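Local coordinates for periplasmic oligopeptide-binding protein (Burkholderia pseudomallei, PDB 3ZS6), which probably binds oligopeptides in the periplasm as the solute-binding component of an ABC transport system for peptide uptake, at residues Q5-V11 with I208-L214; Q10-E14 with P215-D219. The contacts are given in a common frame with arbitrary orientation. Numbering follows the deposited sequence.

Interaction 1. Residues Q5-V11 with I208-L214; sequences QDLTRQV and IRKVTYL
Strands 6-11 and 210-214 run parallel, approaching to 4.7 Å at 20°. From Asp6-Lys210 to Gln10-Leu214 the register is regular, with backbone hydrogen bonds (2.8-3.0 Å) Leu7 N-Lys210 O, Thr212 N-Leu7 O, Arg9 N-Thr212 O, Leu214 N-Arg9 O and Val11 N-Leu214 O. The start is irregular: Gln5 O accepts from Arg209 N (2.9 Å) and only weakly from Lys210 N (3.4 Å). Gln5 (m, m) lays CG against the Arg209 guanidinium (NH1, 3.5 Å); Leu504 N holds Gln5 OE1, and Asp3 O holds Arg209 NH2. Thr8 and Thr212, both m, share a face with Leu214 (m, t), whose CD1 is 3.8 Å from Thr8 CG2; water joins Thr212 OG1 (2.7 Å) to Leu7 O (3.0 Å). Opposite lie Leu7 (t, p), Val211 (t), Arg9 (m, t, p), hydrogen-bonded to Ser499 OG and Arg497 O, and Tyr213 (m), whose OH hydrogen-bonds Asp34 OD2. Strand 6-11, also backbone-bonded to Asp232 and Tyr233, is outermost in a mixed four-stranded sheet of the periplasmic-binding-protein fold.

Interaction 2. Residues Q10-E14 with P215-D219; sequences QVPAE and PIEND
A parallel strand pair ends here in a single beta bridge, Val11 with Pro215 (CA-CA 4.8 Å), before both segments leave the sheet, their end-to-end directions 124° apart. Segment 10-14 passes from extended Val11 through Pro12 (phi/psi -75/-11) to fully extended Ala13; segment 215-219 turns at Glu217 (-78/-32). Asn218, whose OD1 accepts from Thr221 N, is the N-cap of helix 219-227.

The backbone hydrogen bond Ile216 N to Val11 O (2.9 Å) closes the ladder, with CA-H...O contacts from Pro215 CA to Val11 O (3.4 Å) and Glu217 CA to Pro12 O (3.6 Å). Gln10, chi1 t and chi2 -115°, swings its amide across to give a weak bond from NE2 to Ile216 O (2.9 Å); its OE1 is held by Tyr235 N.

Among nonpolar contacts, Val11 CG2 is 4.4 Å from Pro215 CB, which lies against the Ala13 backbone (C, 3.7 Å), and Gln10 CG is 3.6 Å from Ile216 CB. Glu14 (t, p) brings OE1 4.0 Å from Pro215 CG, with OE1 hydrogen-bonded to Asn189 N and OE2 to Trp186 NE1.

Water fills the gaps. One links Gln10 NE2 (2.9 Å) to Asp219 OD1 (2.6 Å); another donates to both Pro12 O (2.6 Å) and Glu217 O (3.0 Å).

The two contacts follow one another along the same pair of chain segments, their centres about 14 Å apart, and share Gln10 and Val11. Interaction 1 pairs strand 6-11 with strand 210-215; interaction 2 holds the last bridge of that pairing, after which residues 12-14 leave as a loop and residues 216-218 lead into helix 219-227. It is also the nearer to the centre of the chain, about 16 Å against 21 Å. Helix 26-35 packs on both, through Arg9, Val11 and Tyr213 in the first and Val11 and Pro12 in the second. Roughly 200 residues separate the partners, so together the contacts bind the N-terminal strand into a sheet otherwise formed by strands 181-187, 191-196 and 210-215.

Interaction 1. Residues Q5-V11 with I208-L214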
loop_
_atom_site.group_PDB
_atom_site.type_symbol
_atom_site.label_atom_id
_atom_site.label_comp_id
_atom_site.label_asym_id
_atom_site.label_seq_id
_atom_site.Cartn_x
_atom_site.Cartn_y
_atom_site.Cartn_z
ATOM N N GLN A 5 -13.560 20.370 16.811
ATOM C CA GLN A 5 -13.188 19.026 16.384
ATOM C C GLN A 5 -12.855 19.024 14.895
ATOM O O GLN A 5 -13.463 18.291 14.117
ATOM C CB GLN A 5 -14.327 18.039 16.688
ATOM C CG GLN A 5 -14.616 17.859 18.188
ATOM C CD GLN A 5 -13.506 17.102 18.919
ATOM O OE1 GLN A 5 -12.732 16.364 18.302
ATOM N NE2 GLN A 5 -13.424 17.284 20.237
ATOM N N ASP A 6 -11.911 19.880 14.504
ATOM C CA ASP A 6 -11.406 19.914 13.135
ATOM C C ASP A 6 -10.045 19.248 13.110
ATOM O O ASP A 6 -9.184 19.549 13.937
ATOM C CB ASP A 6 -11.236 21.353 12.632
ATOM C CG ASP A 6 -12.552 22.098 12.510
ATOM O OD1 ASP A 6 -13.617 21.458 12.585
ATOM O OD2 ASP A 6 -12.523 23.331 12.323
ATOM N N LEU A 7 -9.837 18.363 12.145
ATOM C CA LEU A 7 -8.551 17.691 12.006
ATOM C C LEU A 7 -7.964 17.961 10.631
ATOM O O LEU A 7 -8.658 17.829 9.624
ATOM C CB LEU A 7 -8.720 16.188 12.204
ATOM C CG LEU A 7 -7.432 15.366 12.099
ATOM C CD1 LEU A 7 -6.544 15.627 13.312
ATOM C CD2 LEU A 7 -7.787 13.890 11.979
ATOM N N THR A 8 -6.687 18.337 10.597
ATOM C CA THR A 8 -5.975 18.564 9.344
ATOM C C THR A 8 -4.803 17.590 9.243
ATOM O O THR A 8 -3.905 17.596 10.097
ATOM C CB THR A 8 -5.449 20.008 9.255
ATOM O OG1 THR A 8 -6.549 20.918 9.310
ATOM C CG2 THR A 8 -4.677 20.235 7.952
ATOM N N ARG A 9 -4.823 16.753 8.205
ATOM C CA ARG A 9 -3.812 15.710 8.016
ATOM C C ARG A 9 -3.028 15.964 6.731
ATOM O O ARG A 9 -3.613 16.311 5.706
ATOM C CB ARG A 9 -4.478 14.324 7.923
ATOM C CG ARG A 9 -5.438 13.997 9.078
ATOM C CD ARG A 9 -6.246 12.714 8.788
ATOM N NE ARG A 9 -5.388 11.533 8.648
ATOM C CZ ARG A 9 -5.736 10.300 9.009
ATOM N NH1 ARG A 9 -6.941 10.073 9.528
ATOM N NH2 ARG A 9 -4.874 9.291 8.854
ATOM N N GLN A 10 -1.713 15.773 6.782
ATOM C CA GLN A 10 -0.872 15.965 5.595
ATOM C C GLN A 10 -0.650 14.635 4.884
ATOM O O GLN A 10 -0.306 13.632 5.519
ATOM C CB GLN A 10 0.477 16.597 5.964
ATOM C CG GLN A 10 1.467 16.723 4.776
ATOM C CD GLN A 10 2.728 15.860 4.924
ATOM O OE1 GLN A 10 3.197 15.596 6.032
ATOM N NE2 GLN A 10 3.292 15.447 3.794
ATOM N N VAL A 11 -0.867 14.622 3.571
ATOM C CA VAL A 11 -0.548 13.442 2.757
ATOM C C VAL A 11 0.596 13.745 1.772
ATOM O O VAL A 11 0.805 14.899 1.396
ATOM C CB VAL A 11 -1.794 12.879 2.040
ATOM C CG1 VAL A 11 -2.760 12.241 3.063
ATOM C CG2 VAL A 11 -2.494 13.969 1.238
ATOM N N ILE A 208 -14.820 13.595 15.498
ATOM C CA ILE A 208 -14.228 14.566 14.582
ATOM C C ILE A 208 -15.255 15.017 13.549
ATOM O O ILE A 208 -15.865 14.190 12.873
ATOM C CB ILE A 208 -12.998 13.966 13.875
ATOM C CG1 ILE A 208 -11.939 13.592 14.912
ATOM C CG2 ILE A 208 -12.444 14.937 12.820
ATOM C CD1 ILE A 208 -11.307 14.774 15.584
ATOM N N ARG A 209 -15.459 16.328 13.443
ATOM C CA ARG A 209 -16.547 16.874 12.623
ATOM C C ARG A 209 -16.094 17.347 11.242
ATOM O O ARG A 209 -16.904 17.510 10.332
ATOM C CB ARG A 209 -17.259 18.023 13.356
ATOM C CG ARG A 209 -18.048 17.567 14.582
ATOM C CD ARG A 209 -18.920 18.670 15.144
ATOM N NE ARG A 209 -18.166 19.777 15.731
ATOM C CZ ARG A 209 -17.762 19.823 17.002
ATOM N NH1 ARG A 209 -18.016 18.804 17.824
ATOM N NH2 ARG A 209 -17.097 20.886 17.455
ATOM N N LYS A 210 -14.799 17.580 11.088
ATOM C CA LYS A 210 -14.282 18.034 9.808
ATOM C C LYS A 210 -12.870 17.523 9.613
ATOM O O LYS A 210 -12.040 17.609 10.524
ATOM C CB LYS A 210 -14.305 19.569 9.719
ATOM C CG LYS A 210 -13.659 20.100 8.438
ATOM C CD LYS A 210 -14.098 21.519 8.108
ATOM C CE LYS A 210 -13.136 22.551 8.641
ATOM N NZ LYS A 210 -13.372 23.878 7.978
ATOM N N VAL A 211 -12.596 16.994 8.426
ATOM C CA VAL A 211 -11.255 16.538 8.093
ATOM C C VAL A 211 -10.760 17.235 6.831
ATOM O O VAL A 211 -11.467 17.300 5.820
ATOM C CB VAL A 211 -11.202 15.008 7.875
ATOM C CG1 VAL A 211 -9.761 14.547 7.666
ATOM C CG2 VAL A 211 -11.817 14.283 9.044
ATOM N N THR A 212 -9.546 17.764 6.906
ATOM C CA THR A 212 -8.909 18.411 5.777
ATOM C C THR A 212 -7.630 17.643 5.433
ATOM O O THR A 212 -6.784 17.419 6.305
ATOM C CB THR A 212 -8.555 19.871 6.120
ATOM O OG1 THR A 212 -9.759 20.619 6.345
ATOM C CG2 THR A 212 -7.751 20.519 4.994
ATOM N N TYR A 213 -7.507 17.224 4.174
ATOM C CA TYR A 213 -6.297 16.563 3.678
ATOM C C TYR A 213 -5.495 17.501 2.766
ATOM O O TYR A 213 -6.000 17.958 1.730
ATOM C CB TYR A 213 -6.639 15.273 2.914
ATOM C CG TYR A 213 -6.991 14.101 3.806
ATOM C CD1 TYR A 213 -5.996 13.369 4.437
ATOM C CD2 TYR A 213 -8.313 13.719 4.011
ATOM C CE1 TYR A 213 -6.306 12.297 5.269
ATOM C CE2 TYR A 213 -8.631 12.644 4.838
ATOM C CZ TYR A 213 -7.620 11.939 5.464
ATOM O OH TYR A 213 -7.912 10.864 6.291
ATOM N N LEU A 214 -4.250 17.773 3.143
ATOM C CA LEU A 214 -3.377 18.641 2.344
ATOM C C LEU A 214 -2.232 17.844 1.730
ATOM O O LEU A 214 -1.416 17.275 2.454
ATOM C CB LEU A 214 -2.779 19.755 3.213
ATOM C CG LEU A 214 -3.745 20.602 4.042
ATOM C CD1 LEU A 214 -2.965 21.624 4.895
ATOM C CD2 LEU A 214 -4.721 21.296 3.111
HETATM O O HOH W 1 -10.172 20.332 8.986
#

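Interaction 2. Residues Q10-E14 with P215-D219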
loop_
_atom_site.group_PDB
_atom_site.type_symbol
_atom_site.label_atom_id
_atom_site.label_comp_id
_atom_site.label_asym_id
_atom_site.label_seq_id
_atom_site.Cartn_x
_atom_site.Cartn_y
_atom_site.Cartn_z
ATOM N N GLN A 10 -1.713 15.773 6.782
ATOM C CA GLN A 10 -0.872 15.965 5.595
ATOM C C GLN A 10 -0.650 14.635 4.884
ATOM O O GLN A 10 -0.306 13.632 5.519
ATOM C CB GLN A 10 0.477 16.597 5.964
ATOM C CG GLN A 10 1.467 16.723 4.776
ATOM C CD GLN A 10 2.728 15.860 4.924
ATOM O OE1 GLN A 10 3.197 15.596 6.032
ATOM N NE2 GLN A 10 3.292 15.447 3.794
ATOM N N VAL A 11 -0.867 14.622 3.571
ATOM C CA VAL A 11 -0.548 13.442 2.757
ATOM C C VAL A 11 0.596 13.745 1.772
ATOM O O VAL A 11 0.805 14.899 1.396
ATOM C CB VAL A 11 -1.794 12.879 2.040
ATOM C CG1 VAL A 11 -2.760 12.241 3.063
ATOM C CG2 VAL A 11 -2.494 13.969 1.238
ATOM N N PRO A 12 1.349 12.706 1.365
ATOM C CA PRO A 12 2.608 12.916 0.628
ATOM C C PRO A 12 2.433 13.341 -0.835
ATOM O O PRO A 12 3.410 13.738 -1.467
ATOM C CB PRO A 12 3.292 11.543 0.704
ATOM C CG PRO A 12 2.132 10.565 0.816
ATOM C CD PRO A 12 1.114 11.283 1.678
ATOM N N ALA A 13 1.215 13.272 -1.362
ATOM C CA ALA A 13 0.977 13.615 -2.763
ATOM C C ALA A 13 -0.520 13.742 -3.047
ATOM O O ALA A 13 -1.345 13.346 -2.218
ATOM C CB ALA A 13 1.598 12.561 -3.676
ATOM N N GLU A 14 -0.866 14.305 -4.204
ATOM C CA GLU A 14 -2.259 14.352 -4.655
ATOM C C GLU A 14 -2.773 12.932 -4.859
ATOM O O GLU A 14 -2.095 12.103 -5.480
ATOM C CB GLU A 14 -2.376 15.140 -5.962
ATOM C CG GLU A 14 -3.751 15.052 -6.652
ATOM C CD GLU A 14 -4.862 15.745 -5.868
ATOM O OE1 GLU A 14 -4.561 16.484 -4.900
ATOM O OE2 GLU A 14 -6.041 15.539 -6.217
ATOM N N PRO A 215 -2.172 17.790 0.394
ATOM C CA PRO A 215 -1.021 17.177 -0.282
ATOM C C PRO A 215 0.191 18.081 -0.179
ATOM O O PRO A 215 0.188 19.193 -0.734
ATOM C CB PRO A 215 -1.476 17.090 -1.744
ATOM C CG PRO A 215 -2.478 18.199 -1.880
ATOM C CD PRO A 215 -3.201 18.239 -0.558
ATOM N N ILE A 216 1.211 17.614 0.531
ATOM C CA ILE A 216 2.460 18.355 0.687
ATOM C C ILE A 216 3.611 17.400 0.387
ATOM O O ILE A 216 3.825 16.433 1.124
ATOM C CB ILE A 216 2.625 18.853 2.134
ATOM C CG1 ILE A 216 1.397 19.660 2.577
ATOM C CG2 ILE A 216 3.900 19.678 2.282
ATOM C CD1 ILE A 216 1.338 21.055 1.988
ATOM N N GLU A 217 4.360 17.674 -0.674
ATOM C CA GLU A 217 5.364 16.731 -1.142
ATOM C C GLU A 217 6.622 16.757 -0.291
ATOM O O GLU A 217 7.287 15.739 -0.120
ATOM C CB GLU A 217 5.711 17.015 -2.609
ATOM C CG GLU A 217 4.501 16.940 -3.547
ATOM C CD GLU A 217 3.531 18.113 -3.367
ATOM O OE1 GLU A 217 3.908 19.120 -2.723
ATOM O OE2 GLU A 217 2.388 18.027 -3.873
ATOM N N ASN A 218 6.931 17.934 0.241
ATOM C CA ASN A 218 8.173 18.181 0.958
ATOM C C ASN A 218 7.990 18.073 2.477
ATOM O O ASN A 218 7.221 18.832 3.069
ATOM C CB ASN A 218 8.691 19.571 0.585
ATOM C CG ASN A 218 10.050 19.870 1.182
ATOM O OD1 ASN A 218 10.158 20.235 2.354
ATOM N ND2 ASN A 218 11.100 19.725 0.375
ATOM N N ASP A 219 8.690 17.130 3.101
ATOM C CA ASP A 219 8.514 16.878 4.533
ATOM C C ASP A 219 8.927 18.072 5.402
ATOM O O ASP A 219 8.362 18.296 6.473
ATOM C CB ASP A 219 9.266 15.614 4.954
ATOM C CG ASP A 219 8.697 14.354 4.309
ATOM O OD1 ASP A 219 7.480 14.111 4.447
ATOM O OD2 ASP A 219 9.466 13.611 3.657
HETATM O O HOH W 2 5.621 14.576 6.690
HETATM O O HOH W 3 5.552 14.038 2.758
HETATM O O HOH W 4 5.933 13.269 -1.192
HETATM O O HOH W 5 1.307 15.457 -5.832
#